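Local coordinates for protein xyloglucanase (Paenibacillus pabuli, PDB 2JEP) that hydrolyses xyloglucan, a branched polysaccharide of plant cell walls, as a family 5 glycoside hydrolase built on a TIM barrel, at residues A[71-76]-A[377-382]; A[268-273]-A[277-282]; A[283-288]-A[337-342]; A[330-335]-A[366-371]. One frame throughout, in Å; residues are numbered along the deposited sequence. Where two conformers were deposited one is given.

Interaction 1: A[71-76]-A[377-382]; sequences TPELIK and SNNTVT
The beta hairpin of strands 374-375 and 380-381, which carries a G1 beta bulge at Asn-379 and Thr-380, sets the amide of Asn-379 against Glu-73 and Leu-74 in the first turn of helix 72-80. This helix joins the first two strands of the TIM barrel, whereas the hairpin precedes the last helix, 384-393. Asn-379 has left-handed backbone angles, and its CG stands anti to its own carbonyl carbon (chi1 -63°), which carries the amide across to the helix. There OD1 lies 3.3 Å from Leu-74 CA and 3.7 Å from Leu-74 CD1, the two side chains crossing obliquely. On its other branch, ND2 comes within 3.4 Å of Glu-73 CB; the bend of Glu-73 at CG takes the carboxylate away from the hairpin. Leu-74 also packs on Arg-376 of the hairpin turn. A water completes the join: it accepts from Asn-379 ND2 at 2.8 Å and is hydrogen-bonded to Thr-71 OG1 at 2.7 Å. Thr-71 occupies the N-cap position, yet its hydroxyl makes no capping bond and serves this water. Were Asn-379 an alanine, the water would probably lose its amide donor and a gap open beside Leu-74. The polar link between helix and hairpin is thus solvent-mediated, and the direct contact is van der Waals packing of an amide on helix carbons.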
loop_
_atom_site.group_PDB
_atom_site.type_symbol
_atom_site.label_atom_id
_atom_site.label_comp_id
_atom_site.label_asym_id
_atom_site.label_seq_id
_atom_site.Cartn_x
_atom_site.Cartn_y
_atom_site.Cartn_z
ATOM N N THR A 71 -2.914 -15.222 12.011
ATOM C CA THR A 71 -2.104 -15.839 13.068
ATOM C C THR A 71 -0.619 -15.564 12.816
ATOM O O THR A 71 -0.214 -15.275 11.698
ATOM C CB THR A 71 -2.340 -17.349 13.116
ATOM O OG1 THR A 71 -1.972 -17.883 11.843
ATOM C CG2 THR A 71 -3.807 -17.669 13.373
ATOM N N PRO A 72 0.213 -15.654 13.866
ATOM C CA PRO A 72 1.620 -15.375 13.670
ATOM C C PRO A 72 2.288 -16.303 12.664
ATOM O O PRO A 72 3.266 -15.923 12.010
ATOM C CB PRO A 72 2.229 -15.536 15.072
ATOM C CG PRO A 72 1.170 -15.891 15.952
ATOM C CD PRO A 72 -0.133 -15.915 15.264
ATOM N N GLU A 73 1.767 -17.526 12.541
ATOM C CA GLU A 73 2.354 -18.502 11.632
ATOM C C GLU A 73 2.329 -18.022 10.180
ATOM O O GLU A 73 3.234 -18.330 9.416
ATOM C CB GLU A 73 1.651 -19.853 11.745
ATOM C CG GLU A 73 1.950 -20.604 13.064
ATOM C CD GLU A 73 1.147 -20.157 14.266
ATOM O OE1 GLU A 73 0.302 -19.256 14.184
ATOM O OE2 GLU A 73 1.387 -20.760 15.335
ATOM N N LEU A 74 1.286 -17.311 9.781
ATOM C CA LEU A 74 1.227 -16.790 8.411
ATOM C C LEU A 74 2.371 -15.819 8.167
ATOM O O LEU A 74 3.064 -15.881 7.150
ATOM C CB LEU A 74 -0.130 -16.128 8.127
ATOM C CG LEU A 74 -0.278 -15.498 6.746
ATOM C CD1 LEU A 74 -0.039 -16.503 5.594
ATOM C CD2 LEU A 74 -1.640 -14.807 6.620
ATOM N N ILE A 75 2.573 -14.912 9.107
ATOM C CA ILE A 75 3.617 -13.913 8.948
ATOM C C ILE A 75 5.003 -14.564 8.953
ATOM O O ILE A 75 5.878 -14.182 8.168
ATOM C CB ILE A 75 3.502 -12.832 10.036
ATOM C CG1 ILE A 75 2.117 -12.139 10.001
ATOM C CG2 ILE A 75 4.614 -11.798 9.883
ATOM C CD1 ILE A 75 1.646 -11.664 8.593
ATOM N N LYS A 76 5.179 -15.610 9.761
ATOM C CA LYS A 76 6.435 -16.344 9.752
ATOM C C LYS A 76 6.677 -17.019 8.411
ATOM O O LYS A 76 7.826 -17.071 7.943
ATOM C CB LYS A 76 6.487 -17.344 10.903
ATOM C CG LYS A 76 6.671 -16.683 12.247
ATOM C CD LYS A 76 6.752 -17.712 13.367
ATOM C CE LYS A 76 7.069 -17.058 14.713
ATOM N NZ LYS A 76 6.657 -17.900 15.876
ATOM N N SER A 377 -5.237 -20.968 4.907
ATOM C CA SER A 377 -5.792 -22.055 5.720
ATOM C C SER A 377 -4.773 -23.016 6.269
ATOM O O SER A 377 -5.039 -23.591 7.316
ATOM C CB SER A 377 -6.758 -22.866 4.890
ATOM O OG SER A 377 -7.829 -22.045 4.595
ATOM N N ASN A 378 -3.633 -23.239 5.584
ATOM C CA ASN A 378 -2.563 -24.148 6.091
ATOM C C ASN A 378 -1.122 -23.673 6.020
ATOM O O ASN A 378 -0.199 -24.475 6.226
ATOM C CB ASN A 378 -2.696 -25.562 5.514
ATOM C CG ASN A 378 -2.511 -25.609 4.039
ATOM O OD1 ASN A 378 -2.874 -26.597 3.364
ATOM N ND2 ASN A 378 -1.939 -24.572 3.510
ATOM N N ASN A 379 -0.916 -22.390 5.749
ATOM C CA ASN A 379 0.401 -21.820 5.620
ATOM C C ASN A 379 1.245 -22.614 4.720
ATOM O O ASN A 379 2.402 -22.903 5.026
ATOM C CB ASN A 379 1.107 -21.684 6.965
ATOM C CG ASN A 379 0.394 -20.789 7.832
ATOM O OD1 ASN A 379 0.049 -19.732 7.385
ATOM N ND2 ASN A 379 0.026 -21.230 9.068
ATOM N N THR A 380 0.692 -22.890 3.545
ATOM C CA THR A 380 1.477 -23.481 2.514
ATOM C C THR A 380 1.666 -22.469 1.397
ATOM O O THR A 380 0.863 -21.544 1.213
ATOM C CB THR A 380 0.825 -24.749 1.970
ATOM O OG1 THR A 380 -0.484 -24.436 1.502
ATOM C CG2 THR A 380 0.777 -25.842 3.069
ATOM N N VAL A 381 2.748 -22.634 0.685
ATOM C CA VAL A 381 2.975 -21.860 -0.525
ATOM C C VAL A 381 2.108 -22.390 -1.645
ATOM O O VAL A 381 2.076 -23.592 -1.867
ATOM C CB VAL A 381 4.460 -21.970 -0.957
ATOM C CG1 VAL A 381 4.698 -21.297 -2.300
ATOM C CG2 VAL A 381 5.390 -21.381 0.135
ATOM N N THR A 382 1.425 -21.508 -2.367
ATOM C CA THR A 382 0.655 -21.914 -3.527
ATOM C C THR A 382 1.230 -21.418 -4.867
ATOM O O THR A 382 0.837 -21.916 -5.925
ATOM C CB THR A 382 -0.796 -21.429 -3.423
ATOM O OG1 THR A 382 -0.763 -20.023 -3.200
ATOM C CG2 THR A 382 -1.540 -22.154 -2.291
HETATM O O HOH W 1 -2.094 -20.259 10.589
#

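Interaction 2: A[268-273]-A[277-282]; sequences PWDFAG and GNITQW
In the long loop that follows barrel strand 259-265, the short helix 269-272 is packed by Phe-271, Asp-270 and Pro-268 against the returning segment 277-282, chiefly Ile-279 and Trp-282. The central group is the Phe-271 ring. Trp-282 CB sits 3.6 Å from its centroid and only 7° off the ring normal, a CH-pi contact over one face, while Thr-280 O meets the ring edge 3.6 Å from CE1. The five-membered ring of Trp-282 is inclined to the phenyl ring by 32°, an oblique pairing. The Trp-282 side chain extends opposite its own amide nitrogen (chi1 -177°), and the indole runs on past Phe-271 to Pro-268, whose CD lies 3.7 Å from Trp-282 NE1; that nitrogen donates to Gly-296 O. Ile-279 divides its branches between two neighbouring residues of the helix, CG2 lying 3.7 Å from Phe-271 CB and CG1 3.6 Å from Asp-270 OD2. The other carboxylate oxygen of Asp-270 is hydrogen-bonded to Ser-293 OG.

Polar atoms along the seam are joined through third parties. Water 2 accepts from Ile-279 N at 2.9 Å and lies 2.8 Å from Asp-270 O, and Lys-329 NZ donates to both Asp-270 O and Ile-279 O, drawing together two carbonyls that would otherwise probably repel each other. Buried aromatic and aliphatic packing therefore holds the inner part of this loop, while a lysine and a water bridge the backbone groups that its two limbs present to each other.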
loop_
_atom_site.group_PDB
_atom_site.type_symbol
_atom_site.label_atom_id
_atom_site.label_comp_id
_atom_site.label_asym_id
_atom_site.label_seq_id
_atom_site.Cartn_x
_atom_site.Cartn_y
_atom_site.Cartn_z
ATOM N N PRO A 268 -0.635 -3.100 -17.455
ATOM C CA PRO A 268 -1.929 -2.743 -17.991
ATOM C C PRO A 268 -3.033 -3.538 -17.334
ATOM O O PRO A 268 -2.915 -4.748 -17.146
ATOM C CB PRO A 268 -1.807 -3.103 -19.482
ATOM C CG PRO A 268 -0.857 -4.269 -19.477
ATOM C CD PRO A 268 0.077 -4.069 -18.321
ATOM N N TRP A 269 -4.114 -2.848 -16.982
ATOM C CA TRP A 269 -5.187 -3.464 -16.201
ATOM C C TRP A 269 -5.809 -4.650 -16.901
ATOM O O TRP A 269 -6.208 -5.618 -16.259
ATOM C CB TRP A 269 -6.273 -2.431 -15.926
ATOM C CG TRP A 269 -7.374 -2.914 -15.031
ATOM C CD1 TRP A 269 -8.667 -3.162 -15.389
ATOM C CD2 TRP A 269 -7.269 -3.220 -13.637
ATOM N NE1 TRP A 269 -9.379 -3.607 -14.298
ATOM C CE2 TRP A 269 -8.541 -3.663 -13.216
ATOM C CE3 TRP A 269 -6.211 -3.207 -12.707
ATOM C CZ2 TRP A 269 -8.808 -4.015 -11.893
ATOM C CZ3 TRP A 269 -6.485 -3.570 -11.384
ATOM C CH2 TRP A 269 -7.785 -3.956 -10.998
ATOM N N ASP A 270 -5.907 -4.602 -18.224
ATOM C CA ASP A 270 -6.518 -5.686 -18.948
ATOM C C ASP A 270 -5.839 -7.029 -18.663
ATOM O O ASP A 270 -6.521 -8.050 -18.559
ATOM C CB ASP A 270 -6.710 -5.371 -20.446
ATOM C CG ASP A 270 -5.427 -5.069 -21.235
ATOM O OD1 ASP A 270 -4.315 -5.055 -20.688
ATOM O OD2 ASP A 270 -5.608 -4.791 -22.464
ATOM N N PHE A 271 -4.520 -7.001 -18.485
ATOM C CA PHE A 271 -3.781 -8.170 -18.028
ATOM C C PHE A 271 -3.891 -8.411 -16.536
ATOM O O PHE A 271 -4.187 -9.521 -16.094
ATOM C CB PHE A 271 -2.288 -8.028 -18.404
ATOM C CG PHE A 271 -1.401 -9.071 -17.789
ATOM C CD1 PHE A 271 -1.496 -10.396 -18.171
ATOM C CD2 PHE A 271 -0.526 -8.739 -16.769
ATOM C CE1 PHE A 271 -0.706 -11.382 -17.564
ATOM C CE2 PHE A 271 0.249 -9.707 -16.141
ATOM C CZ PHE A 271 0.156 -11.045 -16.539
ATOM N N ALA A 272 -3.596 -7.364 -15.761
ATOM C CA ALA A 272 -3.314 -7.542 -14.344
ATOM C C ALA A 272 -4.543 -7.668 -13.467
ATOM O O ALA A 272 -4.489 -8.363 -12.435
ATOM C CB ALA A 272 -2.437 -6.408 -13.828
ATOM N N GLY A 273 -5.617 -6.967 -13.822
ATOM C CA GLY A 273 -6.759 -6.905 -12.926
ATOM C C GLY A 273 -8.135 -7.154 -13.514
ATOM O O GLY A 273 -9.086 -7.433 -12.766
ATOM N N GLY A 277 -10.874 -13.351 -19.527
ATOM C CA GLY A 277 -9.759 -13.977 -20.237
ATOM C C GLY A 277 -9.312 -13.293 -21.495
ATOM O O GLY A 277 -8.558 -13.878 -22.269
ATOM N N ASN A 278 -9.701 -12.029 -21.677
ATOM C CA ASN A 278 -9.315 -11.335 -22.916
ATOM C C ASN A 278 -7.788 -11.276 -23.053
ATOM O O ASN A 278 -7.239 -11.526 -24.131
ATOM C CB ASN A 278 -9.866 -9.909 -22.966
ATOM C CG ASN A 278 -11.384 -9.841 -22.984
ATOM O OD1 ASN A 278 -12.064 -10.835 -23.258
ATOM N ND2 ASN A 278 -11.919 -8.626 -22.746
ATOM N N ILE A 279 -7.101 -10.917 -21.969
ATOM C CA ILE A 279 -5.650 -10.740 -21.959
ATOM C C ILE A 279 -5.099 -11.565 -20.797
ATOM O O ILE A 279 -5.441 -11.340 -19.626
ATOM C CB ILE A 279 -5.262 -9.258 -21.773
ATOM C CG1 ILE A 279 -5.851 -8.382 -22.887
ATOM C CG2 ILE A 279 -3.744 -9.116 -21.677
ATOM C CD1 ILE A 279 -5.382 -8.712 -24.323
ATOM N N THR A 280 -4.228 -12.516 -21.132
ATOM C CA THR A 280 -3.700 -13.466 -20.172
ATOM C C THR A 280 -2.166 -13.567 -20.182
ATOM O O THR A 280 -1.604 -14.374 -19.444
ATOM C CB THR A 280 -4.301 -14.855 -20.443
ATOM O OG1 THR A 280 -4.031 -15.188 -21.805
ATOM C CG2 THR A 280 -5.816 -14.870 -20.186
ATOM N N GLN A 281 -1.504 -12.740 -21.000
ATOM C CA GLN A 281 -0.061 -12.791 -21.144
ATOM C C GLN A 281 0.492 -11.376 -21.121
ATOM O O GLN A 281 -0.225 -10.422 -21.382
ATOM C CB GLN A 281 0.339 -13.502 -22.452
ATOM C CG GLN A 281 -0.410 -14.826 -22.654
ATOM C CD GLN A 281 0.098 -15.628 -23.806
ATOM O OE1 GLN A 281 0.963 -15.194 -24.590
ATOM N NE2 GLN A 281 -0.433 -16.828 -23.928
ATOM N N TRP A 282 1.777 -11.266 -20.821
ATOM C CA TRP A 282 2.462 -9.991 -20.683
ATOM C C TRP A 282 3.951 -10.174 -20.960
ATOM O O TRP A 282 4.540 -11.169 -20.561
ATOM C CB TRP A 282 2.283 -9.448 -19.247
ATOM C CG TRP A 282 2.899 -8.091 -19.044
ATOM C CD1 TRP A 282 2.292 -6.879 -19.282
ATOM C CD2 TRP A 282 4.238 -7.796 -18.637
ATOM N NE1 TRP A 282 3.178 -5.865 -19.027
ATOM C CE2 TRP A 282 4.381 -6.400 -18.660
ATOM C CE3 TRP A 282 5.340 -8.578 -18.268
ATOM C CZ2 TRP A 282 5.556 -5.773 -18.281
ATOM C CZ3 TRP A 282 6.504 -7.954 -17.934
ATOM C CH2 TRP A 282 6.605 -6.564 -17.949
HETATM O O HOH W 2 -8.507 -9.507 -19.819
#

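Interaction 3: A[283-288]-A[337-342]; sequences GATSTN and NVYRAA
Tyr-339, on the barrel helix 336-353, reaches out to Thr-285, Ser-286 and Thr-287, with its ring end lodged at a type I beta turn running from Gly-283 to Ser-286. With chi1 at -50°, the ring swings to the side of the backbone N, off the helix and toward residues 285-287. Thr-285 slants against the tyrosine side chain and touches the ring rim: OG1 lies near the ring plane, 3.5 Å from Tyr-339 CE1. Ser-286 approaches the same carbon at a slant through its backbone, CA being 3.6 Å away from CE1, while its hydroxyl turns to Gln-281 OE1. Thr-287 runs at about a right angle to the tyrosine and places CG2 3.5 Å from Tyr-339 OH. Within the helix, Val-338 CG1 leans over one face of the ring, toward its rim.

The phenol oxygen gathers two waters that tie it to the loop. Water 3 donates to Thr-285 O and is hydrogen-bonded to Tyr-339 OH, at 3.0 Å from each oxygen. Water 4, at the ring edge and in its plane, links Tyr-339 OH to Thr-287 OG1, with 2.7 Å to each oxygen.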
loop_
_atom_site.group_PDB
_atom_site.type_symbol
_atom_site.label_atom_id
_atom_site.label_comp_id
_atom_site.label_asym_id
_atom_site.label_seq_id
_atom_site.Cartn_x
_atom_site.Cartn_y
_atom_site.Cartn_z
ATOM N N GLY A 283 4.533 -9.162 -21.587
ATOM C CA GLY A 283 5.951 -9.075 -21.790
ATOM C C GLY A 283 6.447 -9.859 -22.985
ATOM O O GLY A 283 5.694 -10.543 -23.685
ATOM N N ALA A 284 7.746 -9.762 -23.183
ATOM C CA ALA A 284 8.363 -10.274 -24.405
ATOM C C ALA A 284 8.192 -11.763 -24.593
ATOM O O ALA A 284 8.196 -12.223 -25.738
ATOM C CB ALA A 284 9.854 -9.931 -24.418
ATOM N N THR A 285 8.033 -12.511 -23.504
ATOM C CA THR A 285 7.920 -13.962 -23.619
ATOM C C THR A 285 6.499 -14.452 -23.911
ATOM O O THR A 285 6.290 -15.651 -24.079
ATOM C CB THR A 285 8.480 -14.701 -22.406
ATOM O OG1 THR A 285 7.631 -14.485 -21.271
ATOM C CG2 THR A 285 9.935 -14.270 -22.109
ATOM N N SER A 286 5.524 -13.545 -24.011
ATOM C CA SER A 286 4.195 -13.918 -24.487
ATOM C C SER A 286 4.306 -14.705 -25.785
ATOM O O SER A 286 5.133 -14.381 -26.646
ATOM C CB SER A 286 3.343 -12.673 -24.669
ATOM O OG SER A 286 2.175 -12.917 -25.409
ATOM N N THR A 287 3.481 -15.744 -25.917
ATOM C CA THR A 287 3.520 -16.625 -27.069
ATOM C C THR A 287 2.385 -16.456 -28.073
ATOM O O THR A 287 2.419 -17.076 -29.148
ATOM C CB THR A 287 3.508 -18.121 -26.638
ATOM O OG1 THR A 287 2.281 -18.380 -25.937
ATOM C CG2 THR A 287 4.707 -18.451 -25.771
ATOM N N ASN A 288 1.424 -15.581 -27.751
ATOM C CA ASN A 288 0.239 -15.358 -28.566
ATOM C C ASN A 288 -0.180 -13.891 -28.511
ATOM O O ASN A 288 -0.579 -13.457 -27.461
ATOM C CB ASN A 288 -0.908 -16.301 -28.182
ATOM C CG ASN A 288 -2.077 -16.214 -29.128
ATOM O OD1 ASN A 288 -2.192 -15.268 -29.909
ATOM N ND2 ASN A 288 -2.970 -17.203 -29.062
ATOM N N ASN A 337 0.391 -18.464 -15.540
ATOM C CA ASN A 337 1.340 -18.250 -14.446
ATOM C C ASN A 337 2.750 -17.923 -14.935
ATOM O O ASN A 337 3.509 -17.279 -14.216
ATOM C CB ASN A 337 1.351 -19.419 -13.464
ATOM C CG ASN A 337 0.238 -19.348 -12.449
ATOM O OD1 ASN A 337 -0.199 -18.269 -12.081
ATOM N ND2 ASN A 337 -0.256 -20.501 -12.013
ATOM N N VAL A 338 3.100 -18.335 -16.151
ATOM C CA VAL A 338 4.367 -17.906 -16.717
ATOM C C VAL A 338 4.430 -16.389 -16.737
ATOM O O VAL A 338 5.457 -15.787 -16.399
ATOM C CB VAL A 338 4.539 -18.446 -18.185
ATOM C CG1 VAL A 338 5.787 -17.895 -18.851
ATOM C CG2 VAL A 338 4.549 -20.002 -18.185
ATOM N N TYR A 339 3.324 -15.767 -17.121
ATOM C CA TYR A 339 3.271 -14.306 -17.246
ATOM C C TYR A 339 3.076 -13.576 -15.939
ATOM O O TYR A 339 3.585 -12.474 -15.773
ATOM C CB TYR A 339 2.262 -13.875 -18.352
ATOM C CG TYR A 339 2.585 -14.680 -19.584
ATOM C CD1 TYR A 339 3.810 -14.505 -20.217
ATOM C CD2 TYR A 339 1.805 -15.765 -19.951
ATOM C CE1 TYR A 339 4.216 -15.325 -21.225
ATOM C CE2 TYR A 339 2.201 -16.596 -20.988
ATOM C CZ TYR A 339 3.420 -16.384 -21.598
ATOM O OH TYR A 339 3.885 -17.218 -22.602
ATOM N N ARG A 340 2.346 -14.188 -15.006
ATOM C CA ARG A 340 2.275 -13.605 -13.677
ATOM C C ARG A 340 3.649 -13.545 -13.037
ATOM O O ARG A 340 4.012 -12.568 -12.396
ATOM C CB ARG A 340 1.269 -14.363 -12.805
ATOM C CG ARG A 340 -0.151 -14.321 -13.392
ATOM C CD ARG A 340 -1.232 -14.383 -12.327
ATOM N NE ARG A 340 -1.138 -15.614 -11.571
ATOM C CZ ARG A 340 -1.559 -15.787 -10.307
ATOM N NH1 ARG A 340 -2.075 -14.798 -9.571
ATOM N NH2 ARG A 340 -1.445 -16.976 -9.772
ATOM N N ALA A 341 4.428 -14.604 -13.213
ATOM C CA ALA A 341 5.796 -14.607 -12.752
ATOM C C ALA A 341 6.613 -13.553 -13.485
ATOM O O ALA A 341 7.341 -12.787 -12.851
ATOM C CB ALA A 341 6.414 -15.999 -12.910
ATOM N N ALA A 342 6.542 -13.527 -14.821
ATOM C CA ALA A 342 7.341 -12.555 -15.594
ATOM C C ALA A 342 7.018 -11.129 -15.187
ATOM O O ALA A 342 7.920 -10.292 -15.057
ATOM C CB ALA A 342 7.138 -12.763 -17.097
HETATM O O HOH W 3 6.701 -18.205 -22.604
HETATM O O HOH W 4 2.236 -19.237 -23.375
#

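Interaction 4: A[330-335]-A[366-371]; sequences TSYDSS and NGQHGF
Ser-331 and Tyr-332, in the loop between barrel strand 319-324 and helix 336-353, meet Gln-368 and His-369 of a type II beta turn that runs from Gly-367 to Gly-370, beyond the last barrel strand. Ser-331 comes first. Its OG accepts from Gln-368 NE2 at 2.9 Å with an N-H...O angle of 166°, and lies close to the amide plane. Gln-368 CG lies opposite the backbone N and the chain stays extended beyond it, which carries the amide to this hydroxyl. Next along the segment, Tyr-332 reaches further, its OH forming a 2.7 Å hydrogen bond with His-369 NE2 in which either atom could be the donor. The hydroxyl lies at the edge of the imidazole, near its plane; the two rings meet rim to rim, their planes 24° apart. The Gln-368 amide is almost parallel to the tyrosine ring, at 8°, with NE2 3.6 Å from Tyr-332 OH. Within the turn, Gln-368 CG covers the centre of one face of the His-369 ring.

Asp-333, next in sequence, serves the entry to helix 336-353 instead. Its OD1 accepts from Ser-335 N at 2.9 Å in an Asx turn, and also from Ser-335 OG, while OD2 accepts from Thr-280 OG1 and Gln-281 NE2. Loss of the Tyr-332 hydroxyl, as in a phenylalanine here, is likely to deprive His-369 NE2 of this partner and let the imidazole turn more freely. The loops are thus joined at the surface by polar side-chain ends, each bond probably restricting the rotation of the amide or imidazole.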
loop_
_atom_site.group_PDB
_atom_site.type_symbol
_atom_site.label_atom_id
_atom_site.label_comp_id
_atom_site.label_asym_id
_atom_site.label_seq_id
_atom_site.Cartn_x
_atom_site.Cartn_y
_atom_site.Cartn_z
ATOM N N THR A 330 -5.374 -18.661 -14.948
ATOM C CA THR A 330 -5.103 -20.014 -15.431
ATOM C C THR A 330 -6.362 -20.773 -15.862
ATOM O O THR A 330 -6.239 -21.731 -16.633
ATOM C CB THR A 330 -4.366 -20.859 -14.375
ATOM O OG1 THR A 330 -5.144 -20.944 -13.173
ATOM C CG2 THR A 330 -2.979 -20.306 -14.090
ATOM N N SER A 331 -7.545 -20.307 -15.444
ATOM C CA SER A 331 -8.818 -20.884 -15.899
ATOM C C SER A 331 -9.142 -20.492 -17.339
ATOM O O SER A 331 -10.020 -21.085 -17.965
ATOM C CB SER A 331 -9.977 -20.463 -14.993
ATOM O OG SER A 331 -10.195 -19.062 -15.005
ATOM N N TYR A 332 -8.449 -19.479 -17.851
ATOM C CA TYR A 332 -8.640 -18.999 -19.224
ATOM C C TYR A 332 -7.492 -19.421 -20.140
ATOM O O TYR A 332 -7.709 -19.683 -21.321
ATOM C CB TYR A 332 -8.734 -17.476 -19.224
ATOM C CG TYR A 332 -9.817 -16.875 -18.331
ATOM C CD1 TYR A 332 -11.163 -16.976 -18.649
ATOM C CD2 TYR A 332 -9.498 -16.172 -17.199
ATOM C CE1 TYR A 332 -12.139 -16.386 -17.853
ATOM C CE2 TYR A 332 -10.436 -15.604 -16.400
ATOM C CZ TYR A 332 -11.767 -15.700 -16.733
ATOM O OH TYR A 332 -12.729 -15.077 -15.971
ATOM N N ASP A 333 -6.271 -19.391 -19.616
ATOM C CA ASP A 333 -5.039 -19.657 -20.375
ATOM C C ASP A 333 -4.140 -20.478 -19.459
ATOM O O ASP A 333 -3.673 -19.978 -18.440
ATOM C CB ASP A 333 -4.389 -18.323 -20.738
ATOM C CG ASP A 333 -3.079 -18.458 -21.497
ATOM O OD1 ASP A 333 -2.507 -19.581 -21.552
ATOM O OD2 ASP A 333 -2.599 -17.421 -21.998
ATOM N N SER A 334 -3.914 -21.742 -19.812
ATOM C CA SER A 334 -3.134 -22.615 -18.967
ATOM C C SER A 334 -1.683 -22.196 -18.796
ATOM O O SER A 334 -1.002 -22.713 -17.910
ATOM C CB SER A 334 -3.208 -24.064 -19.438
ATOM O OG SER A 334 -2.640 -24.184 -20.735
ATOM N N SER A 335 -1.226 -21.235 -19.596
ATOM C CA SER A 335 0.118 -20.667 -19.443
ATOM C C SER A 335 0.189 -19.388 -18.608
ATOM O O SER A 335 1.253 -18.825 -18.457
ATOM C CB SER A 335 0.759 -20.421 -20.790
ATOM O OG SER A 335 0.185 -19.338 -21.513
ATOM N N ASN A 366 -6.960 -17.962 -3.476
ATOM C CA ASN A 366 -6.375 -18.932 -4.372
ATOM C C ASN A 366 -7.509 -19.465 -5.214
ATOM O O ASN A 366 -8.392 -20.176 -4.712
ATOM C CB ASN A 366 -5.740 -20.076 -3.561
ATOM C CG ASN A 366 -4.519 -19.615 -2.787
ATOM O OD1 ASN A 366 -3.476 -19.405 -3.374
ATOM N ND2 ASN A 366 -4.683 -19.355 -1.483
ATOM N N GLY A 367 -7.510 -19.108 -6.488
ATOM C CA GLY A 367 -8.549 -19.525 -7.391
ATOM C C GLY A 367 -8.739 -18.477 -8.466
ATOM O O GLY A 367 -7.875 -17.638 -8.696
ATOM N N GLN A 368 -9.872 -18.538 -9.139
ATOM C CA GLN A 368 -10.093 -17.707 -10.302
ATOM C C GLN A 368 -10.061 -16.229 -9.907
ATOM O O GLN A 368 -10.813 -15.798 -9.035
ATOM C CB GLN A 368 -11.419 -18.054 -10.988
ATOM C CG GLN A 368 -11.612 -17.270 -12.260
ATOM C CD GLN A 368 -12.914 -17.605 -12.961
ATOM O OE1 GLN A 368 -14.015 -17.358 -12.431
ATOM N NE2 GLN A 368 -12.804 -18.181 -14.149
ATOM N N HIS A 369 -9.173 -15.473 -10.550
ATOM C CA HIS A 369 -8.980 -14.054 -10.326
ATOM C C HIS A 369 -8.266 -13.747 -9.012
ATOM O O HIS A 369 -8.253 -12.597 -8.565
ATOM C CB HIS A 369 -10.275 -13.237 -10.432
ATOM C CG HIS A 369 -11.110 -13.537 -11.634
ATOM N ND1 HIS A 369 -12.476 -13.652 -11.561
ATOM C CD2 HIS A 369 -10.783 -13.733 -12.934
ATOM C CE1 HIS A 369 -12.957 -13.928 -12.765
ATOM N NE2 HIS A 369 -11.949 -13.977 -13.620
ATOM N N GLY A 370 -7.653 -14.756 -8.399
ATOM C CA GLY A 370 -6.962 -14.566 -7.133
ATOM C C GLY A 370 -5.591 -13.944 -7.278
ATOM O O GLY A 370 -4.965 -13.959 -8.344
ATOM N N PHE A 371 -5.112 -13.397 -6.163
ATOM C CA PHE A 371 -3.757 -12.856 -6.073
ATOM C C PHE A 371 -2.842 -13.634 -5.104
ATOM O O PHE A 371 -1.676 -13.294 -4.960
ATOM C CB PHE A 371 -3.771 -11.413 -5.565
ATOM C CG PHE A 371 -4.234 -10.372 -6.535
ATOM C CD1 PHE A 371 -3.335 -9.782 -7.409
ATOM C CD2 PHE A 371 -5.514 -9.867 -6.465
ATOM C CE1 PHE A 371 -3.731 -8.736 -8.224
ATOM C CE2 PHE A 371 -5.917 -8.808 -7.278
ATOM C CZ PHE A 371 -5.009 -8.245 -8.148
#

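Interactions 2, 3 and 4 cluster on one side of the chain's centre, their own centres 11 to 14 Å apart, whereas interaction 1 lies 21 to 28 Å away. Along the chain, interaction 1 encloses the others; interaction 2 precedes both 3 and 4, whose segments alternate. Gln-281 connects the three, its amide serving segments 283-288 and 330-335 at once. Helix 336-353, which supplies Tyr-339, begins just after segment 330-335. Interaction 1 joins interaction 4 through Thr-382 OG1 and Asn-366 OD1. The contacts thus tie the loops after barrel strands 259-265, 319-324 and 357-362 to one another, and the hairpin of strands 374-375 and 380-381 to helix 72-80.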